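Local coordinates for putative fumarylacetoacetate hydrolase family protein (Yersinia pestis, PDB 3S52) that is of unknown function but belongs to the fumarylacetoacetate hydrolase family, with a mixed beta-sheet core and a two-subunit assembly, at residues 52-57 / 128-134; 67-73 / 105-110; 72-76 / 150-154; 82-87 / 179-185. Residue numbers count along the deposited sequence, not the author numbering.

Interaction 1 (52-57 / 128-134)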
loop_
_atom_site.group_PDB
_atom_site.type_symbol
_atom_site.label_atom_id
_atom_site.label_comp_id
_atom_site.label_asym_id
_atom_site.label_seq_id
_atom_site.Cartn_x
_atom_site.Cartn_y
_atom_site.Cartn_z
ATOM N N THR A 52 -0.772 7.483 -5.313
ATOM C CA THR A 52 -1.670 7.566 -6.461
ATOM C C THR A 52 -3.167 7.496 -6.116
ATOM O O THR A 52 -4.016 7.760 -6.970
ATOM C CB THR A 52 -1.349 6.490 -7.507
ATOM O OG1 THR A 52 -1.105 5.237 -6.851
ATOM C CG2 THR A 52 -0.116 6.892 -8.314
ATOM N N ALA A 53 -3.498 7.113 -4.887
ATOM C CA ALA A 53 -4.906 7.085 -4.459
ATOM C C ALA A 53 -5.382 8.492 -4.075
ATOM O O ALA A 53 -6.562 8.825 -4.181
ATOM C CB ALA A 53 -5.075 6.133 -3.284
ATOM N N LEU A 54 -4.441 9.311 -3.617
ATOM C CA LEU A 54 -4.767 10.601 -3.032
ATOM C C LEU A 54 -5.136 11.668 -4.056
ATOM O O LEU A 54 -4.498 11.783 -5.093
ATOM C CB LEU A 54 -3.597 11.096 -2.180
ATOM C CG LEU A 54 -3.477 10.433 -0.807
ATOM C CD1 LEU A 54 -2.043 10.526 -0.277
ATOM C CD2 LEU A 54 -4.469 11.046 0.171
ATOM N N CYS A 55 -6.163 12.457 -3.739
ATOM C CA CYS A 55 -6.561 13.592 -4.566
ATOM C C CYS A 55 -7.317 14.634 -3.743
ATOM O O CYS A 55 -7.714 14.371 -2.602
ATOM C CB CYS A 55 -7.378 13.144 -5.783
ATOM S SG CYS A 55 -8.816 12.140 -5.388
ATOM N N ASP A 56 -7.481 15.823 -4.311
ATOM C CA ASP A 56 -8.126 16.929 -3.605
ATOM C C ASP A 56 -9.656 16.727 -3.661
ATOM O O ASP A 56 -10.271 16.791 -4.722
ATOM C CB ASP A 56 -7.716 18.232 -4.290
ATOM C CG ASP A 56 -8.348 19.469 -3.663
ATOM O OD1 ASP A 56 -9.239 19.344 -2.796
ATOM O OD2 ASP A 56 -7.949 20.580 -4.064
ATOM N N ILE A 57 -10.271 16.503 -2.507
ATOM C CA ILE A 57 -11.712 16.272 -2.458
ATOM C C ILE A 57 -12.513 17.462 -3.000
ATOM O O ILE A 57 -13.638 17.305 -3.460
ATOM C CB ILE A 57 -12.175 15.889 -1.032
ATOM C CG1 ILE A 57 -13.463 15.054 -1.082
ATOM C CG2 ILE A 57 -12.291 17.122 -0.126
ATOM C CD1 ILE A 57 -13.679 14.226 0.186
ATOM N N ASP A 128 -6.436 4.152 -8.326
ATOM C CA ASP A 128 -6.202 5.583 -8.519
ATOM C C ASP A 128 -7.389 6.394 -8.047
ATOM O O ASP A 128 -8.526 6.073 -8.379
ATOM C CB ASP A 128 -5.974 5.916 -9.999
ATOM C CG ASP A 128 -4.630 5.440 -10.507
ATOM O OD1 ASP A 128 -3.809 4.956 -9.688
ATOM O OD2 ASP A 128 -4.392 5.574 -11.732
ATOM N N GLY A 129 -7.118 7.440 -7.278
ATOM C CA GLY A 129 -8.155 8.342 -6.822
ATOM C C GLY A 129 -9.068 7.779 -5.752
ATOM O O GLY A 129 -10.119 8.358 -5.483
ATOM N N SER A 130 -8.669 6.695 -5.092
ATOM C CA SER A 130 -9.572 6.073 -4.105
ATOM C C SER A 130 -9.548 6.774 -2.742
ATOM O O SER A 130 -10.128 6.283 -1.770
ATOM C CB SER A 130 -9.227 4.606 -3.889
ATOM O OG SER A 130 -7.954 4.511 -3.295
ATOM N N CYS A 131 -8.818 7.877 -2.649
ATOM C CA CYS A 131 -8.738 8.601 -1.387
ATOM C C CYS A 131 -8.766 10.121 -1.591
ATOM O O CYS A 131 -7.769 10.810 -1.391
ATOM C CB CYS A 131 -7.513 8.171 -0.582
ATOM S SG CYS A 131 -7.490 8.822 1.124
ATOM N N PRO A 132 -9.927 10.644 -1.989
ATOM C CA PRO A 132 -10.209 12.083 -1.984
ATOM C C PRO A 132 -10.122 12.594 -0.561
ATOM O O PRO A 132 -10.754 12.010 0.327
ATOM C CB PRO A 132 -11.676 12.158 -2.427
ATOM C CG PRO A 132 -11.974 10.846 -3.048
ATOM C CD PRO A 132 -11.102 9.849 -2.355
ATOM N N ILE A 133 -9.388 13.681 -0.349
ATOM C CA ILE A 133 -9.169 14.179 0.999
ATOM C C ILE A 133 -9.201 15.708 1.047
ATOM O O ILE A 133 -8.851 16.379 0.064
ATOM C CB ILE A 133 -7.833 13.647 1.560
ATOM C CG1 ILE A 133 -7.644 14.050 3.021
ATOM C CG2 ILE A 133 -6.675 14.136 0.732
ATOM C CD1 ILE A 133 -6.642 13.141 3.740
ATOM N N SER A 134 -9.637 16.236 2.191
ATOM C CA SER A 134 -9.706 17.671 2.444
ATOM C C SER A 134 -8.336 18.254 2.809
ATOM O O SER A 134 -7.343 17.534 2.930
ATOM C CB SER A 134 -10.660 17.939 3.626
ATOM O OG SER A 134 -10.098 17.465 4.861
HETATM O O HOH W 1 -3.174 3.824 -7.118
#
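Parallel beta pairing, buried in the mixed sheet at the core of the subunit, joins the short strand 54-56 to the start of strand 131-138. The axes of 54-56 and 131-133 approach to 4.6 Å with 36° between their directions, so the ladder is short and twisted. Its rungs alternate as in any parallel pair: Cys131 N gives a hydrogen bond to Ala53 O (2.9 Å), Cys55 N to Cys131 O (3.3 Å), Ile133 N to Cys55 O (2.9 Å) and Ile57 N to Ile133 O (2.9 Å, 175° at the hydrogen). Ahead of the strands, Gly129 N reaches Thr52 O at 3.1 Å. One sheet face carries Leu54 and Cys131, with Leu54 CD2 3.9 Å from Cys131 SG and 3.8 Å from Ile133 CG2. The other carries Cys55 and Pro132, SG to CB 4.1 Å; Pro132 CB also lies 3.7 Å from Ile57 CG1. On its far edge segment 128-134 pairs with strand 96-107, Ser130 with Leu105 and Pro132 with Leu103. At the open end a water accepts from Thr52 OG1 (2.5 Å) and donates to Asp128 OD1 (2.9 Å), while Asp128 OD2 turns to Thr183 and Lys85 of the second subunit. The chemistry is thus mainly backbone bonding and apolar packing, implying a register set by main-chain bonds inside the apolar core, with a polar end at the subunit interface.

Interaction 2 (67-73 / 105-110)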
loop_
_atom_site.group_PDB
_atom_site.type_symbol
_atom_site.label_atom_id
_atom_site.label_comp_id
_atom_site.label_asym_id
_atom_site.label_seq_id
_atom_site.Cartn_x
_atom_site.Cartn_y
_atom_site.Cartn_z
ATOM N N PHE A 67 -15.400 -1.527 -12.739
ATOM C CA PHE A 67 -15.072 -2.442 -11.645
ATOM C C PHE A 67 -16.215 -2.775 -10.688
ATOM O O PHE A 67 -15.993 -3.380 -9.631
ATOM C CB PHE A 67 -13.810 -1.972 -10.916
ATOM C CG PHE A 67 -12.587 -1.978 -11.792
ATOM C CD1 PHE A 67 -12.281 -3.095 -12.563
ATOM C CD2 PHE A 67 -11.764 -0.867 -11.873
ATOM C CE1 PHE A 67 -11.169 -3.108 -13.390
ATOM C CE2 PHE A 67 -10.651 -0.874 -12.699
ATOM C CZ PHE A 67 -10.357 -1.996 -13.459
ATOM N N GLY A 68 -17.417 -2.327 -11.028
ATOM C CA GLY A 68 -18.571 -2.549 -10.179
ATOM C C GLY A 68 -18.866 -1.264 -9.428
ATOM O O GLY A 68 -18.326 -0.212 -9.760
ATOM N N SER A 69 -19.726 -1.338 -8.422
ATOM C CA SER A 69 -20.152 -0.132 -7.724
ATOM C C SER A 69 -19.048 0.401 -6.817
ATOM O O SER A 69 -18.271 -0.366 -6.241
ATOM C CB SER A 69 -21.420 -0.394 -6.917
ATOM O OG SER A 69 -21.173 -1.375 -5.925
ATOM N N VAL A 70 -18.978 1.725 -6.729
ATOM C CA VAL A 70 -18.038 2.423 -5.876
ATOM C C VAL A 70 -18.784 3.002 -4.670
ATOM O O VAL A 70 -19.737 3.775 -4.829
ATOM C CB VAL A 70 -17.342 3.551 -6.673
ATOM C CG1 VAL A 70 -16.385 4.322 -5.799
ATOM C CG2 VAL A 70 -16.618 2.971 -7.883
ATOM N N HIS A 71 -18.349 2.623 -3.467
ATOM C CA HIS A 71 -18.997 3.062 -2.229
ATOM C C HIS A 71 -18.209 4.144 -1.480
ATOM O O HIS A 71 -16.985 4.072 -1.382
ATOM C CB HIS A 71 -19.201 1.864 -1.288
ATOM C CG HIS A 71 -20.316 0.951 -1.693
ATOM N ND1 HIS A 71 -20.611 0.671 -3.011
ATOM C CD2 HIS A 71 -21.205 0.247 -0.951
ATOM C CE1 HIS A 71 -21.638 -0.161 -3.064
ATOM N NE2 HIS A 71 -22.019 -0.430 -1.827
ATOM N N HIS A 72 -18.914 5.129 -0.935
ATOM C CA HIS A 72 -18.283 6.137 -0.091
ATOM C C HIS A 72 -18.037 5.585 1.333
ATOM O O HIS A 72 -18.868 4.843 1.863
ATOM C CB HIS A 72 -19.158 7.398 -0.032
ATOM C CG HIS A 72 -20.568 7.141 0.417
ATOM N ND1 HIS A 72 -20.907 6.943 1.740
ATOM C CD2 HIS A 72 -21.727 7.049 -0.284
ATOM C CE1 HIS A 72 -22.210 6.732 1.834
ATOM N NE2 HIS A 72 -22.731 6.791 0.620
ATOM N N GLU A 73 -16.874 5.880 1.921
ATOM C CA GLU A 73 -16.715 5.677 3.354
ATOM C C GLU A 73 -16.045 6.897 3.966
ATOM O O GLU A 73 -14.819 7.015 3.914
ATOM C CB GLU A 73 -15.841 4.436 3.598
ATOM C CG GLU A 73 -16.224 3.267 2.713
ATOM C CD GLU A 73 -15.558 1.968 3.132
ATOM O OE1 GLU A 73 -14.445 2.023 3.705
ATOM O OE2 GLU A 73 -16.160 0.898 2.884
ATOM N N LEU A 105 -12.741 5.356 -0.697
ATOM C CA LEU A 105 -13.615 4.828 -1.745
ATOM C C LEU A 105 -13.247 3.384 -1.991
ATOM O O LEU A 105 -12.069 3.041 -2.081
ATOM C CB LEU A 105 -13.488 5.598 -3.066
ATOM C CG LEU A 105 -13.740 7.109 -3.115
ATOM C CD1 LEU A 105 -13.599 7.600 -4.544
ATOM C CD2 LEU A 105 -15.106 7.451 -2.564
ATOM N N THR A 106 -14.258 2.546 -2.152
ATOM C CA THR A 106 -14.035 1.115 -2.131
ATOM C C THR A 106 -14.802 0.475 -3.264
ATOM O O THR A 106 -15.968 0.793 -3.472
ATOM C CB THR A 106 -14.539 0.526 -0.802
ATOM O OG1 THR A 106 -13.820 1.121 0.287
ATOM C CG2 THR A 106 -14.365 -1.017 -0.768
ATOM N N LEU A 107 -14.185 -0.459 -3.975
ATOM C CA LEU A 107 -14.974 -1.171 -4.965
ATOM C C LEU A 107 -15.530 -2.330 -4.178
ATOM O O LEU A 107 -14.885 -3.360 -3.998
ATOM C CB LEU A 107 -14.073 -1.648 -6.106
ATOM C CG LEU A 107 -13.456 -0.481 -6.897
ATOM C CD1 LEU A 107 -12.381 -0.937 -7.897
ATOM C CD2 LEU A 107 -14.545 0.304 -7.600
ATOM N N ARG A 108 -16.780 -2.177 -3.765
ATOM C CA ARG A 108 -17.313 -3.007 -2.695
ATOM C C ARG A 108 -17.514 -4.435 -3.163
ATOM O O ARG A 108 -17.296 -5.370 -2.399
ATOM C CB ARG A 108 -18.632 -2.438 -2.163
ATOM C CG ARG A 108 -19.241 -3.242 -1.020
ATOM C CD ARG A 108 -20.513 -2.601 -0.472
ATOM N NE ARG A 108 -21.071 -3.374 0.640
ATOM C CZ ARG A 108 -22.061 -2.957 1.427
ATOM N NH1 ARG A 108 -22.615 -1.765 1.243
ATOM N NH2 ARG A 108 -22.497 -3.734 2.410
ATOM N N GLU A 109 -17.951 -4.596 -4.412
ATOM C CA GLU A 109 -18.156 -5.920 -4.986
ATOM C C GLU A 109 -16.839 -6.679 -5.075
ATOM O O GLU A 109 -16.768 -7.847 -4.698
ATOM C CB GLU A 109 -18.814 -5.830 -6.374
ATOM C CG GLU A 109 -20.196 -5.160 -6.383
ATOM C CD GLU A 109 -20.700 -4.845 -7.796
ATOM O OE1 GLU A 109 -20.607 -5.729 -8.682
ATOM O OE2 GLU A 109 -21.186 -3.712 -8.021
ATOM N N LEU A 110 -15.798 -6.023 -5.579
ATOM C CA LEU A 110 -14.473 -6.656 -5.629
ATOM C C LEU A 110 -13.996 -7.007 -4.227
ATOM O O LEU A 110 -13.566 -8.135 -3.975
ATOM C CB LEU A 110 -13.436 -5.754 -6.305
ATOM C CG LEU A 110 -13.336 -5.683 -7.825
ATOM C CD1 LEU A 110 -12.102 -4.880 -8.222
ATOM C CD2 LEU A 110 -13.277 -7.069 -8.428
HETATM O O HOH W 2 -16.781 -3.287 -7.037
#
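A short, weakly bonded antiparallel beta pairing that runs straight into a helix N-terminus joins the start of strand 70-80 to the end of strand 96-107. His71 and Thr106 form the hydrogen-bonded pair, N to O at 3.0 Å (His71 to Thr106) and 3.2 Å (Thr106 to His71). Leu107, the N-cap residue of helix 108-117, fills a hollow between Phe67 and Val70: its CD1 lies 3.5 Å from Phe67 CB and its CD2 3.4 Å from Val70 CG2. Leu110 adds a bump farther along, CD1 4.3 Å from Phe67 CB, while the Phe67 ring stacks on Phe181 of the second subunit. On the sheet face of His71 and Thr106, the imidazole makes a flat floor for Arg108, whose CB sits over it in a CH-pi contact, 3.7 Å from the ring centroid. Gly68 gives the loop a close pass beside Glu109, where a CB would collide with the carboxylate. An oxygen of that carboxylate, Glu109 OE2, accepts from both Ser69 N at 2.8 Å and Ser69 OG at 3.1 Å.

Interaction 3 (72-76 / 150-154)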
loop_
_atom_site.group_PDB
_atom_site.type_symbol
_atom_site.label_atom_id
_atom_site.label_comp_id
_atom_site.label_asym_id
_atom_site.label_seq_id
_atom_site.Cartn_x
_atom_site.Cartn_y
_atom_site.Cartn_z
ATOM N N HIS A 72 -18.914 5.129 -0.935
ATOM C CA HIS A 72 -18.283 6.137 -0.091
ATOM C C HIS A 72 -18.037 5.585 1.333
ATOM O O HIS A 72 -18.868 4.843 1.863
ATOM C CB HIS A 72 -19.158 7.398 -0.032
ATOM C CG HIS A 72 -20.568 7.141 0.417
ATOM N ND1 HIS A 72 -20.907 6.943 1.740
ATOM C CD2 HIS A 72 -21.727 7.049 -0.284
ATOM C CE1 HIS A 72 -22.210 6.732 1.834
ATOM N NE2 HIS A 72 -22.731 6.791 0.620
ATOM N N GLU A 73 -16.874 5.880 1.921
ATOM C CA GLU A 73 -16.715 5.677 3.354
ATOM C C GLU A 73 -16.045 6.897 3.966
ATOM O O GLU A 73 -14.819 7.015 3.914
ATOM C CB GLU A 73 -15.841 4.436 3.598
ATOM C CG GLU A 73 -16.224 3.267 2.713
ATOM C CD GLU A 73 -15.558 1.968 3.132
ATOM O OE1 GLU A 73 -14.445 2.023 3.705
ATOM O OE2 GLU A 73 -16.160 0.898 2.884
ATOM N N ILE A 74 -16.818 7.735 4.648
ATOM C CA ILE A 74 -16.270 8.970 5.212
ATOM C C ILE A 74 -15.453 8.625 6.464
ATOM O O ILE A 74 -15.802 7.695 7.200
ATOM C CB ILE A 74 -17.378 10.018 5.528
ATOM C CG1 ILE A 74 -16.756 11.375 5.859
ATOM C CG2 ILE A 74 -18.244 9.565 6.683
ATOM C CD1 ILE A 74 -17.783 12.464 6.171
ATOM N N GLU A 75 -14.347 9.340 6.672
ATOM C CA GLU A 75 -13.417 9.016 7.753
ATOM C C GLU A 75 -12.638 10.235 8.188
ATOM O O GLU A 75 -12.344 11.116 7.376
ATOM C CB GLU A 75 -12.422 7.907 7.315
ATOM C CG GLU A 75 -13.098 6.699 6.642
ATOM C CD GLU A 75 -12.248 5.436 6.615
ATOM O OE1 GLU A 75 -11.162 5.429 7.228
ATOM O OE2 GLU A 75 -12.678 4.434 5.981
ATOM N N LEU A 76 -12.295 10.267 9.471
ATOM C CA LEU A 76 -11.375 11.267 9.995
ATOM C C LEU A 76 -9.966 10.916 9.519
ATOM O O LEU A 76 -9.525 9.763 9.658
ATOM C CB LEU A 76 -11.423 11.291 11.532
ATOM C CG LEU A 76 -10.414 12.267 12.137
ATOM C CD1 LEU A 76 -10.873 13.691 11.923
ATOM C CD2 LEU A 76 -10.190 11.985 13.626
ATOM N N LEU A 150 -18.604 13.705 11.854
ATOM C CA LEU A 150 -18.419 13.511 10.425
ATOM C C LEU A 150 -19.788 13.319 9.799
ATOM O O LEU A 150 -20.587 12.536 10.298
ATOM C CB LEU A 150 -17.631 12.224 10.173
ATOM C CG LEU A 150 -16.255 12.021 10.784
ATOM C CD1 LEU A 150 -15.914 10.544 10.818
ATOM C CD2 LEU A 150 -15.234 12.793 9.984
ATOM N N SER A 151 -20.050 13.994 8.689
ATOM C CA SER A 151 -21.320 13.812 8.014
ATOM C C SER A 151 -21.124 13.865 6.513
ATOM O O SER A 151 -20.288 14.612 6.002
ATOM C CB SER A 151 -22.342 14.851 8.466
ATOM O OG SER A 151 -21.904 16.149 8.135
ATOM N N LEU A 152 -21.880 13.040 5.806
ATOM C CA LEU A 152 -21.796 13.010 4.363
ATOM C C LEU A 152 -23.212 13.072 3.888
ATOM O O LEU A 152 -24.023 12.252 4.293
ATOM C CB LEU A 152 -21.166 11.707 3.878
ATOM C CG LEU A 152 -21.235 11.480 2.365
ATOM C CD1 LEU A 152 -20.491 12.609 1.638
ATOM C CD2 LEU A 152 -20.654 10.128 1.988
ATOM N N THR A 153 -23.500 14.074 3.066
ATOM C CA THR A 153 -24.808 14.264 2.464
ATOM C C THR A 153 -24.622 14.070 0.966
ATOM O O THR A 153 -23.707 14.636 0.376
ATOM C CB THR A 153 -25.331 15.693 2.734
ATOM O OG1 THR A 153 -25.547 15.864 4.140
ATOM C CG2 THR A 153 -26.621 15.945 2.020
ATOM N N ILE A 154 -25.460 13.235 0.364
ATOM C CA ILE A 154 -25.408 13.017 -1.071
ATOM C C ILE A 154 -26.764 13.351 -1.679
ATOM O O ILE A 154 -27.791 12.796 -1.270
ATOM C CB ILE A 154 -24.998 11.573 -1.401
ATOM C CG1 ILE A 154 -23.546 11.332 -0.983
ATOM C CG2 ILE A 154 -25.127 11.296 -2.885
ATOM C CD1 ILE A 154 -23.046 9.954 -1.337
#
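Leu150, Ile74 and Leu152 account for most of this buried contact, in which strand 74-76 packs across strand 150-154 through side chains that also touch the opposing main chain, without hydrogen bonds. The strands belong to different sheets: 70-80 to the mixed sheet, 149-154 to the four-stranded antiparallel one. The segment axes come within 7.4 Å and run nearly opposite, at 156°, too far apart for backbone pairing. Ile74, with chi1 and chi2 both t, extends its CD1 between its two leucine partners, 4.0 Å from Leu150 CB and 4.2 Å from Leu152 CB; the same methyl lies 3.3 Å from Ser151 O. Leu150 points back at the mixed sheet, where its CD1 is 3.9 Å from Leu76 N and its CD2 4.4 Å from Leu76 CB. Val101 of the adjacent strand 96-107 and Ile209 of strand 206-211 extend this apolar layer. Leu152 meets the other end: its CD2 lies over one face of the His72 ring, 3.5 Å from the centroid, as a CH-pi contact, and Ile154 CD1 approaches His72 CD2 at 3.4 Å. The polar side of that ring is met by Gln160, which bonds to His72 ND1 and to Ile74 N. Alternation sends Glu73 and Glu75 away from strand 150-154, Glu75 OE1 bonding to Gly193 N. Apolar residues facing inward from two separately hydrogen-bonded layers are typical of face-to-face sheet packing, as in a beta sandwich.

Interaction 4 (82-87 / 179-185)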
loop_
_atom_site.group_PDB
_atom_site.type_symbol
_atom_site.label_atom_id
_atom_site.label_comp_id
_atom_site.label_asym_id
_atom_site.label_seq_id
_atom_site.Cartn_x
_atom_site.Cartn_y
_atom_site.Cartn_z
ATOM N N THR A 82 5.673 14.143 12.418
ATOM C CA THR A 82 6.962 13.675 12.924
ATOM C C THR A 82 7.012 12.172 12.743
ATOM O O THR A 82 6.052 11.496 13.073
ATOM C CB THR A 82 7.084 13.967 14.438
ATOM O OG1 THR A 82 6.868 15.364 14.688
ATOM C CG2 THR A 82 8.451 13.554 14.973
ATOM N N PRO A 83 8.155 11.630 12.290
ATOM C CA PRO A 83 8.142 10.200 11.966
ATOM C C PRO A 83 7.908 9.328 13.190
ATOM O O PRO A 83 8.357 9.629 14.301
ATOM C CB PRO A 83 9.530 9.954 11.359
ATOM C CG PRO A 83 10.389 11.085 11.879
ATOM C CD PRO A 83 9.455 12.263 12.003
ATOM N N LEU A 84 7.170 8.247 12.988
ATOM C CA LEU A 84 6.858 7.332 14.081
ATOM C C LEU A 84 7.215 5.900 13.709
ATOM O O LEU A 84 6.794 5.401 12.655
ATOM C CB LEU A 84 5.376 7.407 14.413
ATOM C CG LEU A 84 4.873 8.754 14.906
ATOM C CD1 LEU A 84 3.348 8.836 14.758
ATOM C CD2 LEU A 84 5.320 8.992 16.358
ATOM N N LYS A 85 8.011 5.248 14.555
ATOM C CA LYS A 85 8.298 3.827 14.375
ATOM C C LYS A 85 8.289 3.152 15.745
ATOM O O LYS A 85 9.035 3.558 16.631
ATOM C CB LYS A 85 9.650 3.631 13.694
ATOM C CG LYS A 85 10.010 2.164 13.465
ATOM C CD LYS A 85 11.397 2.020 12.854
ATOM C CE LYS A 85 11.844 0.555 12.805
ATOM N NZ LYS A 85 10.921 -0.295 11.983
ATOM N N GLN A 86 7.438 2.144 15.921
ATOM C CA GLN A 86 7.312 1.488 17.221
ATOM C C GLN A 86 7.151 2.541 18.306
ATOM O O GLN A 86 7.862 2.524 19.303
ATOM C CB GLN A 86 8.544 0.622 17.506
ATOM C CG GLN A 86 8.670 -0.591 16.572
ATOM C CD GLN A 86 10.038 -1.252 16.655
ATOM O OE1 GLN A 86 10.930 -0.769 17.352
ATOM N NE2 GLN A 86 10.210 -2.357 15.936
ATOM N N ALA A 87 6.217 3.464 18.100
ATOM C CA ALA A 87 6.105 4.633 18.960
ATOM C C ALA A 87 5.121 4.416 20.107
ATOM O O ALA A 87 4.097 3.760 19.939
ATOM C CB ALA A 87 5.691 5.843 18.141
ATOM N N SER A 179 2.338 1.812 13.828
ATOM C CA SER A 179 3.778 2.087 13.764
ATOM C C SER A 179 4.618 0.864 14.153
ATOM O O SER A 179 5.828 0.889 13.983
ATOM C CB SER A 179 4.149 3.267 14.671
ATOM O OG SER A 179 4.195 2.863 16.042
ATOM N N ARG A 180 3.996 -0.193 14.684
ATOM C CA ARG A 180 4.742 -1.418 14.982
ATOM C C ARG A 180 5.086 -2.127 13.684
ATOM O O ARG A 180 6.079 -2.828 13.596
ATOM C CB ARG A 180 3.937 -2.374 15.860
ATOM C CG ARG A 180 3.708 -1.904 17.299
ATOM C CD ARG A 180 2.929 -2.975 18.080
ATOM N NE ARG A 180 3.639 -4.254 18.060
ATOM C CZ ARG A 180 3.062 -5.440 18.215
ATOM N NH1 ARG A 180 1.749 -5.532 18.394
ATOM N NH2 ARG A 180 3.805 -6.538 18.179
ATOM N N PHE A 181 4.243 -1.932 12.679
ATOM C CA PHE A 181 4.401 -2.558 11.364
ATOM C C PHE A 181 5.052 -1.609 10.367
ATOM O O PHE A 181 5.959 -2.004 9.633
ATOM C CB PHE A 181 3.068 -3.106 10.821
ATOM C CG PHE A 181 2.546 -4.276 11.602
ATOM C CD1 PHE A 181 2.868 -5.582 11.224
ATOM C CD2 PHE A 181 1.766 -4.077 12.734
ATOM C CE1 PHE A 181 2.397 -6.666 11.945
ATOM C CE2 PHE A 181 1.290 -5.147 13.462
ATOM C CZ PHE A 181 1.606 -6.452 13.072
ATOM N N PHE A 182 4.481 -0.410 10.250
ATOM C CA PHE A 182 4.911 0.560 9.247
ATOM C C PHE A 182 5.503 1.827 9.864
ATOM O O PHE A 182 4.910 2.437 10.750
ATOM C CB PHE A 182 3.731 0.907 8.336
ATOM C CG PHE A 182 2.845 -0.277 8.037
ATOM C CD1 PHE A 182 3.307 -1.320 7.246
ATOM C CD2 PHE A 182 1.567 -0.353 8.549
ATOM C CE1 PHE A 182 2.504 -2.411 6.971
ATOM C CE2 PHE A 182 0.761 -1.446 8.273
ATOM C CZ PHE A 182 1.241 -2.475 7.494
ATOM N N THR A 183 6.698 2.200 9.426
ATOM C CA THR A 183 7.207 3.516 9.793
ATOM C C THR A 183 6.257 4.542 9.179
ATOM O O THR A 183 5.965 4.493 7.983
ATOM C CB THR A 183 8.638 3.744 9.267
ATOM O OG1 THR A 183 9.557 2.968 10.046
ATOM C CG2 THR A 183 9.024 5.237 9.358
ATOM N N LEU A 184 5.746 5.452 9.995
ATOM C CA LEU A 184 4.885 6.508 9.484
ATOM C C LEU A 184 5.709 7.780 9.347
ATOM O O LEU A 184 6.086 8.389 10.345
ATOM C CB LEU A 184 3.690 6.735 10.410
ATOM C CG LEU A 184 2.865 5.501 10.782
ATOM C CD1 LEU A 184 1.654 5.898 11.604
ATOM C CD2 LEU A 184 2.444 4.726 9.543
ATOM N N ARG A 185 6.010 8.166 8.112
ATOM C CA ARG A 185 6.874 9.309 7.888
ATOM C C ARG A 185 6.076 10.590 8.085
ATOM O O ARG A 185 4.848 10.591 7.977
ATOM C CB ARG A 185 7.476 9.253 6.486
ATOM C CG ARG A 185 8.325 7.991 6.186
ATOM C CD ARG A 185 9.363 8.273 5.083
ATOM N NE ARG A 185 10.073 7.081 4.591
ATOM C CZ ARG A 185 11.061 6.477 5.244
ATOM N NH1 ARG A 185 11.661 5.417 4.719
ATOM N NH2 ARG A 185 11.447 6.925 6.432
HETATM O O HOH W 3 7.717 -3.987 15.385
#
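The loop 82-87, which follows strand 70-80, lies against the end of helix 171-181 and the loop after it, at the rim of the subunit beside the second one. A single antiparallel bridge sets the register: Leu84 N gives to Leu184 O and Leu184 N to Leu84 O, both at 2.9 Å, so both backbone groups of Leu84 and both of Leu184 are satisfied by each other. The bridging carbonyls also take CA-H...O contacts, Pro83 CA to Leu184 O at 3.2 Å and Thr183 CA to Leu84 O at 3.5 Å. Farther along, Ser179 serves two amides at the turn made by Gln86 (phi 49°): its O accepts Gln86 N at 2.8 Å, and its OG accepts Ala87 N at 2.9 Å while bonding to Ser176 O. A water closes the end, accepting from Gln86 NE2 at 3.0 Å and donating to Arg180 O at 2.7 Å. Beneath these bonds Leu84 CB and Leu184 CB meet at 4.4 Å, both leucines also touching Ile175. Polar ends reach the second subunit: Lys85 NZ and Thr183 OG1 share its Asp128 OD2, and Arg185 forms a salt bridge with its Glu51. Intrachain hydrogen bonds thus tie loop 82-87 to the helix end and the loop after it, and Lys85, Thr183 and Arg185 are presented to the partner subunit, implying that the contact shapes part of the dimer interface.

How the interactions relate
Interactions 1, 2 and 3 all reach the mixed sheet, with centres 14 Å apart in each pair. Interaction 2, nested inside the chain loop closed by interaction 1, touches it at Leu105 N, 3.0 Å from Ser130 O. Interactions 2 and 3 share His72 and Glu73. Sulfate is bound about 4 Å from the Glu73 side chain, and the Glu75 side chain lies about 6 Å from a sulfate. Glu73, Glu75 and Asp104 bring their carboxylates together there, resembling the divalent-metal site of fumarylacetoacetate hydrolase relatives. Interaction 4 stands apart, centred 22 Å from interaction 1 and 29 Å from interaction 2, yet across the dimer its Lys85 and Thr183 meet Asp128 and its Phe181 stacks on Phe67.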